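Local atomic coordinates of transcriptional regulator, LacI family (Arthrobacter sp., PDB entry 4RKQ), a protein that probably senses a sugar or related small molecule through its periplasmic-binding-protein-like region and regulates transcription, as LacI family members do. Residues Ala121-Ser126 with Gly194-Asn199; Thr149-Ala154 with Gly225-Pro230; Ile169-Thr174 with Arg179-Ala184; Leu201-Val206 with Cys221-Met226; Gly205-Leu210 with Arg215-Asp220. All blocks are in the same frame, centred on the assembly; numbering follows the deposited sequence.

Contact 1: residues Ala121-Ser126 with Gly194-Asn199; sequences AQLMDS and GILAFN. With EDO (1,2-ethanediol), chain F.
Flat groups play no part where Leu123 meets Gly194 and Leu196; they lie at the far end of 194-199. There the Phe198 ring receives Arg151 in a cation-pi contact. At its ND2 end, the Asn199 amide gives a hydrogen to O1 of an ethanediol molecule, with ND2 to O1 at 3.0 Å and an N-H...O angle of 145°, while OD1 caps the following helix by accepting from Met202 N. The buried contact itself is aliphatic. Leu123 comes off the last full turn of helix 112-125 with CG beside the backbone N (chi1 -65°), which sends CD1 toward Leu196, 3.7 Å from Leu196 CD2 and 3.8 Å from Leu196 CG. The two leucines run past each other in opposite senses, which lets their branches lie alongside. Leu123 CD1 also reaches the backbone of Gly194, 4.4 Å from its carbonyl C. Glycine suits this place, because a CB on it would come within about 3.4 Å of that methyl. Leu123 further rests on Ala222 and Ile224 of the adjoining strand, and leucine is long enough to bridge both strands. This is a helix laid by its apolar side on a parallel sheet, the layered alpha/beta architecture of periplasmic-binding-protein-like domains.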
# COMPACT_ATOMS: atom_id res chain seq x y z
N ALA A 121 -12.28 15.88 -21.00
CA ALA A 121 -13.04 17.12 -20.88
C ALA A 121 -12.37 18.12 -19.99
O ALA A 121 -12.42 19.32 -20.26
CB ALA A 121 -14.43 16.85 -20.36
N GLN A 122 -11.74 17.64 -18.93
CA GLN A 122 -11.07 18.53 -18.00
C GLN A 122 -9.93 19.20 -18.69
O GLN A 122 -9.70 20.40 -18.51
CB GLN A 122 -10.56 17.78 -16.76
CG GLN A 122 -9.64 18.63 -15.88
CD GLN A 122 -10.32 19.84 -15.27
OE1 GLN A 122 -11.51 19.81 -14.96
NE2 GLN A 122 -9.55 20.91 -15.07
N LEU A 123 -9.17 18.44 -19.46
CA LEU A 123 -8.01 19.01 -20.16
C LEU A 123 -8.46 19.99 -21.26
O LEU A 123 -7.88 21.07 -21.43
CB LEU A 123 -7.12 17.92 -20.73
CG LEU A 123 -6.47 17.04 -19.65
CD1 LEU A 123 -5.53 16.04 -20.29
CD2 LEU A 123 -5.71 17.86 -18.63
N MET A 124 -9.54 19.65 -21.97
CA MET A 124 -10.10 20.57 -22.97
C MET A 124 -10.57 21.87 -22.34
O MET A 124 -10.29 22.94 -22.87
CB MET A 124 -11.26 19.92 -23.72
CG MET A 124 -10.88 18.74 -24.56
SD MET A 124 -9.69 18.99 -25.89
CE MET A 124 -8.13 18.58 -25.23
N ASP A 125 -11.27 21.78 -21.22
CA ASP A 125 -11.76 22.96 -20.52
C ASP A 125 -10.63 23.91 -20.17
O ASP A 125 -10.80 25.11 -20.24
CB ASP A 125 -12.50 22.60 -19.22
CG ASP A 125 -13.80 21.83 -19.48
OD1 ASP A 125 -14.19 21.65 -20.66
OD2 ASP A 125 -14.41 21.38 -18.49
N SER A 126 -9.48 23.36 -19.79
CA SER A 126 -8.32 24.17 -19.44
C SER A 126 -7.47 24.48 -20.66
O SER A 126 -6.35 24.99 -20.55
CB SER A 126 -7.48 23.46 -18.38
OG SER A 126 -8.31 23.12 -17.29
N GLY A 194 -0.52 18.64 -21.04
CA GLY A 194 -1.48 17.85 -20.25
C GLY A 194 -1.19 16.39 -20.40
O GLY A 194 -0.99 15.94 -21.50
N ILE A 195 -1.15 15.66 -19.28
CA ILE A 195 -0.79 14.25 -19.28
C ILE A 195 -1.82 13.43 -18.50
O ILE A 195 -2.07 13.72 -17.33
CB ILE A 195 0.60 14.01 -18.69
CG1 ILE A 195 1.67 14.71 -19.56
CG2 ILE A 195 0.89 12.51 -18.60
CD1 ILE A 195 3.07 14.59 -19.04
N LEU A 196 -2.39 12.43 -19.18
CA LEU A 196 -3.32 11.45 -18.57
C LEU A 196 -2.52 10.17 -18.33
O LEU A 196 -1.86 9.69 -19.25
CB LEU A 196 -4.50 11.13 -19.49
CG LEU A 196 -5.44 12.28 -19.84
CD1 LEU A 196 -6.45 11.82 -20.88
CD2 LEU A 196 -6.16 12.83 -18.63
N ALA A 197 -2.55 9.65 -17.11
CA ALA A 197 -1.80 8.45 -16.82
C ALA A 197 -2.74 7.29 -16.58
O ALA A 197 -3.82 7.45 -16.05
CB ALA A 197 -0.91 8.67 -15.61
N PHE A 198 -2.27 6.13 -16.99
CA PHE A 198 -2.96 4.86 -16.82
C PHE A 198 -3.51 4.70 -15.40
O PHE A 198 -4.63 4.27 -15.21
CB PHE A 198 -1.98 3.72 -17.17
CG PHE A 198 -2.54 2.37 -16.94
CD1 PHE A 198 -3.33 1.76 -17.89
CD2 PHE A 198 -2.29 1.71 -15.73
CE1 PHE A 198 -3.89 0.51 -17.65
CE2 PHE A 198 -2.85 0.44 -15.50
CZ PHE A 198 -3.64 -0.16 -16.45
N ASN A 199 -2.69 5.01 -14.40
CA ASN A 199 -3.16 5.04 -13.06
C ASN A 199 -2.37 6.00 -12.20
O ASN A 199 -1.35 6.59 -12.67
CB ASN A 199 -3.14 3.61 -12.43
CG ASN A 199 -1.76 2.99 -12.38
OD1 ASN A 199 -0.74 3.66 -12.54
ND2 ASN A 199 -1.72 1.69 -12.15
C1 EDO F . -4.64 -0.70 -11.22
O1 EDO F . -4.01 0.43 -10.59
C2 EDO F . -6.14 -0.60 -11.15
O2 EDO F . -6.49 0.53 -11.96

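Contact 2: residues Thr149-Ala154 with Gly225-Pro230; sequences TVRGKA and GMDGIP. With EDO (1,2-ethanediol), chain F.
The helix that carries Arg151 to Met226 and Asp227 starts at Thr149, the N-cap, whose OG1 accepts from Gly152 N at 3.0 Å. Arg151, in the first turn, then reaches across. Its CG lies between the backbone N and the carbonyl carbon (chi1 70°), and a bend at chi3 (74°) sets the guanidinium against the loop after strand 222-225. Met226 SD lies over one face of that group, 3.6 Å from Arg151 NH1; a polarisable thioether suits the face of a cation. At the edge, O2 of an ethanediol sits in the fork of Arg151 NH1 and NH2, 3.0 Å from each. This is consistent with the ligand cleft of a periplasmic-binding-protein-like fold, the diol, probably from the crystallisation liquor, standing where a sugar hydroxyl pair might bind. Asp227 holds both hydroxyls of the diol, OD1 accepting from O2 at 2.6 Å and OD2 from O1 at 2.5 Å. NH1 of Arg151 also donates to Phe198 O. With an alanine here, the O2 hydroxyl would probably lose both its donors and Phe198 O its partner. Gly152 follows, where a CB would clash with Thr149 OG1, about 2.8 Å away.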
# COMPACT_ATOMS: atom_id res chain seq x y z
N THR A 149 -4.30 -1.32 -23.56
CA THR A 149 -5.27 -1.62 -22.51
C THR A 149 -6.66 -1.13 -22.89
O THR A 149 -6.83 -0.28 -23.71
CB THR A 149 -4.87 -1.03 -21.15
OG1 THR A 149 -4.86 0.41 -21.20
CG2 THR A 149 -3.52 -1.55 -20.76
N VAL A 150 -7.67 -1.68 -22.24
CA VAL A 150 -9.02 -1.23 -22.51
C VAL A 150 -9.17 0.24 -22.19
O VAL A 150 -9.79 1.00 -22.94
CB VAL A 150 -10.02 -2.05 -21.67
CG1 VAL A 150 -11.42 -1.48 -21.80
CG2 VAL A 150 -9.94 -3.52 -22.10
N ARG A 151 -8.61 0.67 -21.07
CA ARG A 151 -8.80 2.04 -20.64
C ARG A 151 -8.05 2.94 -21.58
O ARG A 151 -8.57 3.98 -21.96
CB ARG A 151 -8.42 2.27 -19.17
CG ARG A 151 -6.94 2.20 -18.84
CD ARG A 151 -6.73 2.39 -17.33
NE ARG A 151 -7.14 1.21 -16.59
CZ ARG A 151 -6.87 0.98 -15.30
NH1 ARG A 151 -6.17 1.87 -14.59
NH2 ARG A 151 -7.28 -0.13 -14.74
N GLY A 152 -6.86 2.50 -21.99
CA GLY A 152 -6.00 3.24 -22.91
C GLY A 152 -6.64 3.40 -24.28
O GLY A 152 -6.57 4.47 -24.86
N LYS A 153 -7.25 2.34 -24.80
CA LYS A 153 -8.02 2.43 -26.07
C LYS A 153 -9.15 3.43 -25.96
O LYS A 153 -9.39 4.20 -26.89
CB LYS A 153 -8.54 1.04 -26.52
CG LYS A 153 -7.43 0.11 -26.96
CD LYS A 153 -7.89 -1.32 -27.27
CE LYS A 153 -6.72 -2.13 -27.80
NZ LYS A 153 -6.80 -3.58 -27.53
N ALA A 154 -9.80 3.48 -24.80
CA ALA A 154 -10.90 4.40 -24.60
C ALA A 154 -10.43 5.85 -24.65
O ALA A 154 -11.08 6.68 -25.24
CB ALA A 154 -11.61 4.12 -23.28
N GLY A 225 -4.65 11.29 -12.98
CA GLY A 225 -4.48 9.85 -12.85
C GLY A 225 -5.79 9.08 -12.86
O GLY A 225 -6.80 9.57 -13.34
N MET A 226 -5.74 7.87 -12.33
CA MET A 226 -6.89 7.02 -12.15
C MET A 226 -6.63 6.08 -10.97
O MET A 226 -5.56 5.47 -10.86
CB MET A 226 -7.23 6.22 -13.45
CG MET A 226 -8.21 5.04 -13.24
SD MET A 226 -8.84 4.30 -14.78
CE MET A 226 -9.93 5.59 -15.36
N ASP A 227 -7.61 6.02 -10.08
CA ASP A 227 -7.74 5.00 -9.03
C ASP A 227 -8.25 5.65 -7.74
O ASP A 227 -9.09 5.09 -7.05
CB ASP A 227 -6.43 4.23 -8.73
CG ASP A 227 -6.12 3.10 -9.71
OD1 ASP A 227 -6.99 2.71 -10.54
OD2 ASP A 227 -4.96 2.58 -9.65
N GLY A 228 -7.74 6.82 -7.40
CA GLY A 228 -8.11 7.44 -6.13
C GLY A 228 -7.36 6.82 -4.95
O GLY A 228 -7.91 6.71 -3.87
N ILE A 229 -6.12 6.36 -5.16
CA ILE A 229 -5.34 5.83 -4.02
C ILE A 229 -5.06 6.97 -2.99
O ILE A 229 -4.88 8.12 -3.37
CB ILE A 229 -4.04 5.12 -4.46
CG1 ILE A 229 -3.11 6.02 -5.24
CG2 ILE A 229 -4.36 3.90 -5.34
CD1 ILE A 229 -1.79 5.40 -5.55
N PRO A 230 -5.03 6.66 -1.70
CA PRO A 230 -4.78 7.72 -0.69
C PRO A 230 -3.47 8.48 -0.87
O PRO A 230 -3.37 9.63 -0.46
CB PRO A 230 -4.76 6.93 0.63
CG PRO A 230 -5.60 5.72 0.35
CD PRO A 230 -5.39 5.37 -1.09
C1 EDO F . -4.64 -0.70 -11.22
O1 EDO F . -4.01 0.43 -10.59
C2 EDO F . -6.14 -0.60 -11.15
O2 EDO F . -6.49 0.53 -11.96

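Contact 3: residues Ile169-Thr174 with Arg179-Ala184; sequences IVAEET and REAAAA
Strand 169-171 and helix 179-184 run roughly antiparallel, Ala171 facing Ala181 and the two axes coming within 8.2 Å at an angle of 152° between their N-to-C directions. They form the first half of a beta-alpha-beta crossover: strand 166-171, at the border of the sheet, leads into helix 175-188, which returns the chain to strand 194-197 on the far side of strand 131-136. A short connection through Glu172-Thr174 joins them, and the helix lies back over the strand that precedes it. Alternation along the strand selects the residues used. Ile169 and Ala171 point to the helix and Val170 to the opposite side of the sheet. A single methyl, CB of Ala181, meets both inward-pointing residues, and the small size of alanine allows the helix backbone to come down close. Ile169 keeps CG1 beside its backbone N (chi1 -46°), which leaves CG2 as the branch that meets the helix, 3.9 Å from Ala181 CB and 4.0 Å from Ala181 O; it also packs on Phe185. Ala182, turned to another side of the helix, packs on Ala209 of helix 200-212. Just past the strand, Glu173 centres an inverse gamma turn closed by Thr174 N and Glu172 O at 2.8 Å, after which Thr174 OG1 caps Ala177 N. The tightest approach joins the two alanine methyls, Ala171 CB and Ala181 CB, at 3.6 Å.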
# COMPACT_ATOMS: atom_id res chain seq x y z
N ILE A 169 2.63 7.49 -24.86
CA ILE A 169 3.83 7.00 -24.18
C ILE A 169 3.43 5.68 -23.53
O ILE A 169 2.29 5.54 -23.07
CB ILE A 169 4.27 7.95 -23.05
CG1 ILE A 169 4.26 9.40 -23.51
CG2 ILE A 169 5.66 7.57 -22.51
CD1 ILE A 169 4.31 10.36 -22.36
N VAL A 170 4.35 4.73 -23.56
CA VAL A 170 4.15 3.41 -22.96
C VAL A 170 5.31 3.16 -22.02
O VAL A 170 6.43 3.51 -22.31
CB VAL A 170 4.09 2.31 -24.03
CG1 VAL A 170 3.91 0.94 -23.40
CG2 VAL A 170 2.94 2.58 -24.98
N ALA A 171 5.01 2.64 -20.84
CA ALA A 171 6.02 2.27 -19.87
C ALA A 171 5.46 1.14 -18.99
O ALA A 171 4.23 0.94 -18.90
CB ALA A 171 6.39 3.49 -19.01
N GLU A 172 6.37 0.44 -18.33
CA GLU A 172 6.01 -0.58 -17.34
C GLU A 172 5.29 0.10 -16.20
O GLU A 172 5.56 1.26 -15.90
CB GLU A 172 7.30 -1.26 -16.81
CG GLU A 172 7.13 -2.66 -16.23
CD GLU A 172 8.29 -3.04 -15.32
OE1 GLU A 172 9.40 -2.52 -15.54
OE2 GLU A 172 8.09 -3.84 -14.39
N GLU A 173 4.40 -0.62 -15.53
CA GLU A 173 3.47 0.01 -14.59
C GLU A 173 4.17 0.18 -13.21
O GLU A 173 3.82 -0.49 -12.26
CB GLU A 173 2.22 -0.89 -14.46
CG GLU A 173 1.04 -0.34 -13.66
CD GLU A 173 -0.12 -1.32 -13.52
OE1 GLU A 173 -0.24 -2.27 -14.30
OE2 GLU A 173 -0.96 -1.13 -12.64
N THR A 174 5.20 1.01 -13.12
CA THR A 174 5.79 1.40 -11.83
C THR A 174 5.99 2.91 -11.88
O THR A 174 6.00 3.49 -12.97
CB THR A 174 7.13 0.71 -11.57
OG1 THR A 174 8.08 1.15 -12.53
CG2 THR A 174 7.00 -0.84 -11.64
N ARG A 179 8.34 7.57 -14.58
CA ARG A 179 9.14 8.78 -14.50
C ARG A 179 10.17 8.75 -15.60
O ARG A 179 10.40 9.74 -16.28
CB ARG A 179 9.86 8.92 -13.15
CG ARG A 179 10.69 10.22 -12.98
CD ARG A 179 11.81 10.05 -11.94
NE ARG A 179 12.73 8.99 -12.39
CZ ARG A 179 13.64 9.13 -13.35
NH1 ARG A 179 13.81 10.27 -13.99
NH2 ARG A 179 14.36 8.10 -13.69
N GLU A 180 10.81 7.62 -15.80
CA GLU A 180 11.83 7.56 -16.81
C GLU A 180 11.23 7.76 -18.22
O GLU A 180 11.79 8.49 -19.02
CB GLU A 180 12.58 6.26 -16.72
CG GLU A 180 13.68 6.13 -17.74
CD GLU A 180 14.62 5.02 -17.39
OE1 GLU A 180 14.15 3.87 -17.25
OE2 GLU A 180 15.83 5.30 -17.24
N ALA A 181 10.08 7.16 -18.50
CA ALA A 181 9.47 7.31 -19.82
C ALA A 181 8.92 8.71 -20.04
O ALA A 181 8.98 9.25 -21.14
CB ALA A 181 8.39 6.27 -20.04
N ALA A 182 8.41 9.33 -18.99
CA ALA A 182 7.88 10.68 -19.09
C ALA A 182 9.03 11.67 -19.33
O ALA A 182 8.92 12.54 -20.18
CB ALA A 182 7.07 11.07 -17.87
N ALA A 183 10.13 11.53 -18.59
CA ALA A 183 11.31 12.40 -18.74
C ALA A 183 11.87 12.37 -20.16
O ALA A 183 12.21 13.43 -20.73
CB ALA A 183 12.40 12.02 -17.72
N ALA A 184 11.95 11.18 -20.74
CA ALA A 184 12.49 11.00 -22.10
C ALA A 184 11.61 11.70 -23.11
O ALA A 184 12.08 12.43 -23.97
CB ALA A 184 12.60 9.53 -22.46

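Contact 4: residues Leu201-Val206 with Cys221-Met226; sequences LMAAGV and CAVIGM
In the beta-alpha-beta unit made of strand 194-197, helix 200-212 and strand 222-225, the connecting helix packs back on the second strand through Ala203 and Val206, which meet Val223 and Gly225. Helix 201-206 and strand 222-225 run almost antiparallel, at 162° between their directions, with axes 7.9 Å apart. Ala203 and Val206, three residues and so nearly one helical turn apart, point to the sheet together. Val223 faces both and uses both branches: CG1 faces Ala203 CB at 4.2 Å, and CG2 meets Val206 CG1 at 4.1 Å. A beta-branched residue is apt here, since its two methyls spread to touch successive turns. Val206 CG1 is anti to its backbone N (chi1 173°), which turns this methyl to the sheet. Between Val223 and Gly225, Ile224 points to the other face, where helix 112-125 covers it. The outer side of the helix is used too, for Ala204 packs against Leu234 of the second subunit. The nearest backbones are those of Ala203 and Gly225, where Ala203 CB lies over Gly225 CA at 4.2 Å and a CB on the glycine would come about 3.4 Å from the alanine methyl.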
# COMPACT_ATOMS: atom_id res chain seq x y z
N LEU A 201 -0.32 5.44 -9.54
CA LEU A 201 1.06 5.09 -9.30
C LEU A 201 1.95 5.62 -10.44
O LEU A 201 3.01 6.23 -10.20
CB LEU A 201 1.20 3.58 -9.22
CG LEU A 201 2.61 3.08 -9.00
CD1 LEU A 201 3.15 3.64 -7.72
CD2 LEU A 201 2.68 1.55 -9.05
N MET A 202 1.52 5.39 -11.69
CA MET A 202 2.27 5.93 -12.84
C MET A 202 2.23 7.47 -12.80
O MET A 202 3.22 8.12 -13.07
CB MET A 202 1.75 5.34 -14.17
CG MET A 202 2.03 3.82 -14.33
SD MET A 202 1.54 3.14 -15.93
CE MET A 202 3.00 3.54 -16.86
N ALA A 203 1.09 8.06 -12.42
CA ALA A 203 1.02 9.51 -12.32
C ALA A 203 1.99 10.10 -11.32
O ALA A 203 2.54 11.17 -11.56
CB ALA A 203 -0.40 9.98 -12.02
N ALA A 204 2.25 9.42 -10.22
CA ALA A 204 3.23 9.90 -9.25
C ALA A 204 4.58 9.99 -9.90
O ALA A 204 5.36 10.91 -9.63
CB ALA A 204 3.28 8.99 -8.03
N GLY A 205 4.89 9.06 -10.79
CA GLY A 205 6.14 9.12 -11.52
C GLY A 205 6.19 10.30 -12.51
O GLY A 205 7.24 10.93 -12.72
N VAL A 206 5.06 10.56 -13.14
CA VAL A 206 4.93 11.65 -14.09
C VAL A 206 5.17 12.99 -13.39
O VAL A 206 5.91 13.84 -13.91
CB VAL A 206 3.57 11.63 -14.82
CG1 VAL A 206 3.38 12.88 -15.70
CG2 VAL A 206 3.48 10.40 -15.71
N CYS A 221 1.96 22.24 -16.87
CA CYS A 221 1.41 20.94 -17.34
C CYS A 221 0.43 20.35 -16.29
O CYS A 221 0.70 20.35 -15.09
CB CYS A 221 2.55 19.98 -17.69
SG CYS A 221 2.05 18.44 -18.55
N ALA A 222 -0.75 19.96 -16.75
CA ALA A 222 -1.74 19.33 -15.92
C ALA A 222 -1.46 17.82 -15.86
O ALA A 222 -0.90 17.24 -16.78
CB ALA A 222 -3.12 19.61 -16.46
N VAL A 223 -1.86 17.17 -14.77
CA VAL A 223 -1.71 15.72 -14.65
C VAL A 223 -3.00 15.16 -14.06
O VAL A 223 -3.55 15.71 -13.06
CB VAL A 223 -0.48 15.31 -13.82
CG1 VAL A 223 -0.37 13.78 -13.69
CG2 VAL A 223 0.81 15.85 -14.39
N ILE A 224 -3.52 14.12 -14.71
CA ILE A 224 -4.65 13.39 -14.21
C ILE A 224 -4.36 11.89 -14.13
O ILE A 224 -3.90 11.28 -15.09
CB ILE A 224 -5.92 13.61 -15.05
CG1 ILE A 224 -6.25 15.11 -15.19
CG2 ILE A 224 -7.10 12.91 -14.39
CD1 ILE A 224 -7.45 15.39 -16.06
N GLY A 225 -4.65 11.29 -12.98
CA GLY A 225 -4.48 9.85 -12.85
C GLY A 225 -5.79 9.08 -12.86
O GLY A 225 -6.80 9.57 -13.34
N MET A 226 -5.74 7.87 -12.33
CA MET A 226 -6.89 7.02 -12.15
C MET A 226 -6.63 6.08 -10.97
O MET A 226 -5.56 5.47 -10.86
CB MET A 226 -7.23 6.22 -13.45
CG MET A 226 -8.21 5.04 -13.24
SD MET A 226 -8.84 4.30 -14.78
CE MET A 226 -9.93 5.59 -15.36

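Contact 5: residues Gly205-Leu210 with Arg215-Asp220; sequences GVLKAL and RRVPED
The backbones of helix 205-210 and loop 215-220 are tied by one hydrogen bond, Arg215 N to Leu210 O at 2.9 Å (N-H...O angle 155°). Next to this tie the side chains pack together. Val217 has CG1 anti to its backbone N (chi1 175°), which spreads its two methyls to the two leucines: CG1 meets Leu207 CD2 at 3.9 Å and CG2 meets Leu210 CD1 at 3.7 Å, crossing both leucines at about a right angle. Leucines one turn apart and a beta-branched valine thus fit as a compact apolar group. The second branch of Leu210, CD2, lies across the aliphatic part of Arg215, though that arginine is poorly ordered. Away from the helix the loop braces itself. In a salt bridge, Arg216, which also touches a crystal neighbour, grips Asp220 side-on, NE to OD2 at 2.9 Å and NH2 to OD1 at 3.0 Å, each oxygen met from above the carboxylate plane. Asp220 OD2 also accepts from Arg216 N through its anti lone pair, while Glu219 CB covers one face of the guanidinium. The arrangement is the loop of a beta-alpha-beta unit that takes helix 200-212 to strand 222-225, its apolar side set against the helix.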
# COMPACT_ATOMS: atom_id res chain seq x y z
N GLY A 205 4.89 9.06 -10.79
CA GLY A 205 6.14 9.12 -11.52
C GLY A 205 6.19 10.30 -12.51
O GLY A 205 7.24 10.93 -12.72
N VAL A 206 5.06 10.56 -13.14
CA VAL A 206 4.93 11.65 -14.09
C VAL A 206 5.17 12.99 -13.39
O VAL A 206 5.91 13.84 -13.91
CB VAL A 206 3.57 11.63 -14.82
CG1 VAL A 206 3.38 12.88 -15.70
CG2 VAL A 206 3.48 10.40 -15.71
N LEU A 207 4.60 13.17 -12.20
CA LEU A 207 4.84 14.38 -11.44
C LEU A 207 6.29 14.62 -11.17
O LEU A 207 6.74 15.76 -11.29
CB LEU A 207 4.08 14.41 -10.12
CG LEU A 207 2.56 14.48 -10.22
CD1 LEU A 207 2.00 14.35 -8.83
CD2 LEU A 207 2.08 15.78 -10.86
N LYS A 208 7.03 13.56 -10.83
CA LYS A 208 8.47 13.63 -10.57
C LYS A 208 9.26 14.01 -11.84
O LYS A 208 10.23 14.77 -11.79
CB LYS A 208 8.99 12.29 -10.00
CG LYS A 208 10.09 12.41 -8.96
CD LYS A 208 9.57 12.15 -7.54
CE LYS A 208 8.78 13.33 -6.97
NZ LYS A 208 9.45 14.02 -5.82
N ALA A 209 8.88 13.46 -12.99
CA ALA A 209 9.53 13.84 -14.26
C ALA A 209 9.26 15.33 -14.58
O ALA A 209 10.14 16.05 -15.05
CB ALA A 209 9.10 12.95 -15.43
N LEU A 210 8.02 15.78 -14.40
CA LEU A 210 7.70 17.17 -14.66
C LEU A 210 8.52 18.08 -13.72
O LEU A 210 9.08 19.07 -14.14
CB LEU A 210 6.20 17.39 -14.50
CG LEU A 210 5.39 16.79 -15.67
CD1 LEU A 210 3.93 16.64 -15.31
CD2 LEU A 210 5.49 17.71 -16.88
N ARG A 215 9.14 21.86 -14.98
CA ARG A 215 7.77 22.25 -15.32
C ARG A 215 6.83 22.31 -14.16
O ARG A 215 6.70 21.37 -13.39
CB ARG A 215 7.18 21.33 -16.40
CG ARG A 215 8.03 21.24 -17.67
CD ARG A 215 7.77 19.92 -18.38
NE ARG A 215 8.87 19.53 -19.26
CZ ARG A 215 9.13 20.08 -20.44
NH1 ARG A 215 10.18 19.65 -21.14
NH2 ARG A 215 8.39 21.08 -20.92
N ARG A 216 6.15 23.44 -14.03
CA ARG A 216 5.20 23.60 -12.96
C ARG A 216 3.96 22.78 -13.25
O ARG A 216 3.50 22.71 -14.39
CB ARG A 216 4.80 25.05 -12.80
CG ARG A 216 5.96 25.93 -12.37
CD ARG A 216 5.56 27.40 -12.45
NE ARG A 216 5.17 27.77 -13.81
CZ ARG A 216 4.30 28.73 -14.11
NH1 ARG A 216 3.73 29.46 -13.16
NH2 ARG A 216 3.99 28.97 -15.37
N VAL A 217 3.40 22.18 -12.19
CA VAL A 217 2.14 21.49 -12.30
C VAL A 217 1.22 22.10 -11.29
O VAL A 217 1.53 22.06 -10.11
CB VAL A 217 2.29 20.00 -11.98
CG1 VAL A 217 0.92 19.34 -11.98
CG2 VAL A 217 3.25 19.37 -12.94
N PRO A 218 0.06 22.62 -11.69
CA PRO A 218 -0.53 22.50 -13.00
C PRO A 218 -0.23 23.65 -13.97
O PRO A 218 -0.71 23.60 -15.09
CB PRO A 218 -2.02 22.57 -12.68
CG PRO A 218 -2.09 23.55 -11.55
CD PRO A 218 -0.82 23.34 -10.76
N GLU A 219 0.52 24.67 -13.57
CA GLU A 219 0.61 25.91 -14.39
C GLU A 219 1.15 25.65 -15.78
O GLU A 219 0.59 26.09 -16.78
CB GLU A 219 1.43 27.01 -13.67
CG GLU A 219 0.74 27.53 -12.42
CD GLU A 219 1.07 26.74 -11.16
OE1 GLU A 219 1.79 25.73 -11.24
OE2 GLU A 219 0.61 27.13 -10.07
N ASP A 220 2.24 24.90 -15.86
CA ASP A 220 2.79 24.53 -17.14
C ASP A 220 2.21 23.23 -17.72
O ASP A 220 2.03 23.12 -18.95
CB ASP A 220 4.29 24.40 -17.05
CG ASP A 220 4.96 25.72 -16.68
OD1 ASP A 220 4.65 26.73 -17.31
OD2 ASP A 220 5.75 25.76 -15.75

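Contacts 1 and 4 are the buried ones and lie on neighbouring strands, 194-197 and 222-225, covered by helices 112-125 and 200-212 from opposite faces; both rely on aliphatic groups and on glycines that let helices settle close. Contact 3 repeats this chemistry with alanines at the border of the same sheet, and its helix also touches helix 200-212. Contact 5 shares that helix with contact 4 but lies nearer the surface, so a backbone bond and an ion pair within its loop supplement the leucines. Contact 2, closest to the centre of the chain, differs most: polar, built round the diol, and joined to contact 1 by that molecule and by the Arg151 bond to Phe198 O.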